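Local coordinates for putative efflux transporter (Bacteroides eggerthii, PDB 4L8J), which probably serves as the periplasmic adaptor (membrane-fusion) subunit of a HlyD-type efflux pump, at the interface of chains A and B. Coordinates in Å, arbitrary orientation; residue numbers count along the deposited sequence, not the author numbering. Chains: chain A/B, Putative efflux transporter.

Contact 1 and contact 2 belong to one interface between two copies of the protein, with the centres of their C-alpha atoms about 14 Å apart. They share no residue, but both use the same late stretch of chain B: contact 1 takes strand 297-300, and contact 2 the loop after it and strand 309-313. In contact 1 the 3-10 helices 260-262 of both chains also meet, beside A:Val263, A:Val289 and A:Leu298; in contact 2 A:Val15 joins strand 271-278. The C-terminal segment of chain B thus lies against chain A, and the two-fold symmetry repeats this with the chains exchanged. This resembles segment exchange, although the dimer may be a crystal form.

Contact 1: the interface of chains A and B. Residues chain A 260, 263, 289, 298; chain B 260, 297-298.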
loop_
_atom_site.group_PDB
_atom_site.type_symbol
_atom_site.label_atom_id
_atom_site.label_comp_id
_atom_site.label_asym_id
_atom_site.label_seq_id
_atom_site.Cartn_x
_atom_site.Cartn_y
_atom_site.Cartn_z
ATOM N N LEU A 260 -10.453 -11.846 -4.617
ATOM C CA LEU A 260 -9.972 -12.883 -3.701
ATOM C C LEU A 260 -10.813 -14.164 -3.870
ATOM O O LEU A 260 -10.256 -15.262 -3.876
ATOM C CB LEU A 260 -10.043 -12.368 -2.244
ATOM C CG LEU A 260 -9.897 -13.378 -1.118
ATOM C CD1 LEU A 260 -8.508 -13.963 -1.102
ATOM C CD2 LEU A 260 -10.229 -12.752 0.234
ATOM N N VAL A 263 -9.631 -17.133 -6.143
ATOM C CA VAL A 263 -8.459 -17.923 -5.835
ATOM C C VAL A 263 -8.757 -19.028 -4.799
ATOM O O VAL A 263 -9.454 -18.808 -3.802
ATOM C CB VAL A 263 -7.279 -16.991 -5.395
ATOM C CG1 VAL A 263 -6.023 -17.785 -5.033
ATOM C CG2 VAL A 263 -6.952 -15.962 -6.482
ATOM N N VAL A 289 0.298 -15.390 -6.407
ATOM C CA VAL A 289 -0.219 -14.208 -5.744
ATOM C C VAL A 289 0.992 -13.332 -5.405
ATOM O O VAL A 289 1.987 -13.837 -4.872
ATOM C CB VAL A 289 -1.094 -14.553 -4.501
ATOM C CG1 VAL A 289 -1.564 -13.285 -3.777
ATOM C CG2 VAL A 289 -2.292 -15.401 -4.897
ATOM N N LEU A 298 -3.065 -11.570 4.513
ATOM C CA LEU A 298 -4.296 -10.787 4.438
ATOM C C LEU A 298 -4.471 -9.944 5.698
ATOM O O LEU A 298 -4.104 -10.355 6.807
ATOM C CB LEU A 298 -5.548 -11.683 4.269
ATOM C CG LEU A 298 -5.733 -12.440 2.947
ATOM C CD1 LEU A 298 -7.028 -13.258 2.986
ATOM C CD2 LEU A 298 -5.782 -11.461 1.728
ATOM N N LEU B 260 -2.665 -15.804 3.747
ATOM C CA LEU B 260 -3.749 -16.039 2.791
ATOM C C LEU B 260 -4.212 -17.507 2.874
ATOM O O LEU B 260 -5.414 -17.770 2.837
ATOM C CB LEU B 260 -3.270 -15.694 1.362
ATOM C CG LEU B 260 -4.117 -16.162 0.189
ATOM C CD1 LEU B 260 -5.448 -15.455 0.177
ATOM C CD2 LEU B 260 -3.390 -15.953 -1.136
ATOM N N ASN B 297 -9.603 -7.784 -3.362
ATOM C CA ASN B 297 -8.919 -8.188 -4.599
ATOM C C ASN B 297 -7.470 -8.562 -4.312
ATOM O O ASN B 297 -6.875 -8.088 -3.333
ATOM C CB ASN B 297 -8.966 -7.096 -5.677
ATOM C CG ASN B 297 -10.350 -6.775 -6.160
ATOM O OD1 ASN B 297 -10.862 -7.368 -7.126
ATOM N ND2 ASN B 297 -10.961 -5.792 -5.519
ATOM N N LEU B 298 -6.905 -9.444 -5.173
ATOM C CA LEU B 298 -5.522 -9.906 -5.088
ATOM C C LEU B 298 -4.728 -9.445 -6.307
ATOM O O LEU B 298 -5.250 -9.363 -7.427
ATOM C CB LEU B 298 -5.426 -11.449 -4.997
ATOM C CG LEU B 298 -5.927 -12.138 -3.719
ATOM C CD1 LEU B 298 -5.740 -13.654 -3.832
ATOM C CD2 LEU B 298 -5.168 -11.620 -2.454
#
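A:Leu260 and B:Leu260 meet at the two-fold axis of this HlyD-family membrane-fusion protein, their CD1 methyls 3.6 Å apart. The two side chains run past each other in opposite directions, so the contact is made along their flanks. Both leucines start a short 3-10 helix, 260-262, and both have CG anti to the backbone N (chi1 166°), which carries the branch away from the helix and into the partner.

B:Leu298, on strand 297-300, can be followed outward as an example. Its CB serves as the stalk, held with CG beside the backbone N and anti to the carbonyl carbon (chi1 -69°). CG comes next and lies 4.1 Å from A:Leu260 CD1. There the chain forks. The CD1 methyl packs among three residues of chain A, with A:Val263 CG2 at 3.7 Å, A:Leu260 CD1 at 3.9 Å and A:Val289 CG2 also in touch, the last two on roughly opposite sides of it. The other methyl, CD2, turns toward A:Val289 and reaches its CG1 at 4.2 Å. Leucine suits this place because its fork lets one side chain serve several neighbours at once, crossing A:Leu260 and A:Val263 at a slant.

A:Val289, at the end of strand 281-289, meets B:Leu260 tip to tip, with its CG2 methyl 4.0 Å from B:Leu260 CD2. The short, beta-branched side chain keeps both methyls close to the strand, where they present a blunt surface to the longer leucines. B:Leu260 therefore divides its work: CD2 faces A:Val289, while CD1 lies against the opposite leucine and is also 3.9 Å from A:Leu298 CD1. That last pair is the symmetry twin of the one made by B:Leu298 with A:Leu260.

Contact 2: the interface of chains A and B. Residues chain A 15, 274-276; chain B 304, 308-310.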
loop_
_atom_site.group_PDB
_atom_site.type_symbol
_atom_site.label_atom_id
_atom_site.label_comp_id
_atom_site.label_asym_id
_atom_site.label_seq_id
_atom_site.Cartn_x
_atom_site.Cartn_y
_atom_site.Cartn_z
ATOM N N VAL A 15 -9.894 -10.556 -16.075
ATOM C CA VAL A 15 -8.574 -10.248 -15.482
ATOM C C VAL A 15 -8.187 -8.832 -16.001
ATOM O O VAL A 15 -8.305 -8.574 -17.203
ATOM C CB VAL A 15 -7.520 -11.323 -15.855
ATOM C CG1 VAL A 15 -6.127 -10.953 -15.330
ATOM C CG2 VAL A 15 -7.933 -12.702 -15.339
ATOM N N VAL A 274 -6.974 -20.562 -9.999
ATOM C CA VAL A 274 -8.225 -19.959 -10.454
ATOM C C VAL A 274 -8.876 -20.921 -11.464
ATOM O O VAL A 274 -8.190 -21.780 -12.036
ATOM C CB VAL A 274 -8.086 -18.534 -11.091
ATOM C CG1 VAL A 274 -7.578 -17.499 -10.089
ATOM C CG2 VAL A 274 -7.242 -18.572 -12.368
ATOM N N TRP A 275 -10.156 -20.693 -11.756
ATOM C CA TRP A 275 -10.857 -21.376 -12.847
ATOM C C TRP A 275 -10.912 -20.400 -13.996
ATOM O O TRP A 275 -11.503 -19.332 -13.841
ATOM C CB TRP A 275 -12.287 -21.807 -12.455
ATOM C CG TRP A 275 -12.406 -22.925 -11.467
ATOM C CD1 TRP A 275 -12.963 -22.861 -10.220
ATOM C CD2 TRP A 275 -12.026 -24.294 -11.672
ATOM N NE1 TRP A 275 -12.951 -24.106 -9.632
ATOM C CE2 TRP A 275 -12.368 -25.002 -10.497
ATOM C CE3 TRP A 275 -11.461 -25.000 -12.755
ATOM C CZ2 TRP A 275 -12.144 -26.384 -10.363
ATOM C CZ3 TRP A 275 -11.242 -26.362 -12.622
ATOM C CH2 TRP A 275 -11.548 -27.034 -11.423
ATOM N N ILE A 276 -10.278 -20.732 -15.117
ATOM C CA ILE A 276 -10.331 -19.955 -16.347
ATOM C C ILE A 276 -11.571 -20.417 -17.138
ATOM O O ILE A 276 -11.757 -21.617 -17.336
ATOM C CB ILE A 276 -9.008 -20.100 -17.181
ATOM C CG1 ILE A 276 -7.836 -19.317 -16.533
ATOM C CG2 ILE A 276 -9.195 -19.646 -18.695
ATOM C CD1 ILE A 276 -7.963 -17.803 -16.635
ATOM N N LEU B 304 -1.636 -15.352 -15.398
ATOM C CA LEU B 304 -2.796 -14.737 -16.063
ATOM C C LEU B 304 -2.398 -13.663 -17.067
ATOM O O LEU B 304 -1.409 -12.971 -16.863
ATOM C CB LEU B 304 -3.739 -14.107 -15.018
ATOM C CG LEU B 304 -4.363 -15.045 -13.986
ATOM C CD1 LEU B 304 -5.043 -14.273 -12.907
ATOM C CD2 LEU B 304 -5.323 -16.052 -14.631
ATOM N N GLU B 308 -8.527 -12.363 -19.857
ATOM C CA GLU B 308 -8.997 -13.724 -19.573
ATOM C C GLU B 308 -10.161 -13.659 -18.575
ATOM O O GLU B 308 -10.271 -12.690 -17.820
ATOM C CB GLU B 308 -7.857 -14.616 -19.015
ATOM C CG GLU B 308 -6.734 -14.877 -20.007
ATOM C CD GLU B 308 -5.846 -16.041 -19.619
ATOM O OE1 GLU B 308 -4.962 -15.852 -18.757
ATOM O OE2 GLU B 308 -6.066 -17.156 -20.144
ATOM N N THR B 309 -11.008 -14.694 -18.558
ATOM C CA THR B 309 -12.166 -14.754 -17.673
ATOM C C THR B 309 -11.951 -15.771 -16.544
ATOM O O THR B 309 -11.668 -16.937 -16.810
ATOM C CB THR B 309 -13.422 -15.079 -18.500
ATOM O OG1 THR B 309 -13.508 -14.129 -19.552
ATOM C CG2 THR B 309 -14.689 -15.044 -17.667
ATOM N N VAL B 310 -12.148 -15.341 -15.289
ATOM C CA VAL B 310 -12.027 -16.238 -14.126
ATOM C C VAL B 310 -13.393 -16.385 -13.421
ATOM O O VAL B 310 -14.186 -15.459 -13.455
ATOM C CB VAL B 310 -10.927 -15.812 -13.108
ATOM C CG1 VAL B 310 -9.521 -15.902 -13.713
ATOM C CG2 VAL B 310 -11.178 -14.404 -12.543
#
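An antiparallel beta bridge between chains pairs A:Ile276, on strand 271-278, with B:Val310, on strand 309-313. Nearby, the backbone N-H of A:Val15 gives a hydrogen bond to the carbonyl oxygen of B:Glu308; N and O are 2.8 Å apart, and the bond is nearly straight, 170° at the hydrogen. Being made by backbone atoms, it may help to set the register of the segments without depending on side-chain identity.

On one side of these backbone links the side chains form an apolar layer. The CD1 end of A:Ile276 slides past B:Leu304 in the opposite direction and touches its CD2 at 3.7 Å. The same CD1 lies 3.8 Å from B:Val310 CG1 and also meets B:Glu308 CB, so the glutamate contributes its aliphatic stem as well as its backbone oxygen.

B:Val310 has CG1 anti to the carbonyl carbon (chi1 -65°), and this methyl points to the middle of the layer. A:Val274 CG2 meets it at 3.8 Å, the two valines crossing at a slant, and A:Val15 CG2 comes to 3.9 Å, that valine side chain lying at about a right angle to it. A:Val15 also uses its other methyl, CG1, 4.0 Å from B:Leu304 CB. Beta-branched residues suit these extended segments, while the longer B:Leu304 can span from a loop to A:Val274 and A:Ile276.

In the fold, strand 309-313 near the C-terminus of chain B lies along strand 271-278 of chain A, with A:Val15, just past strand 8-14 of chain A, beside it.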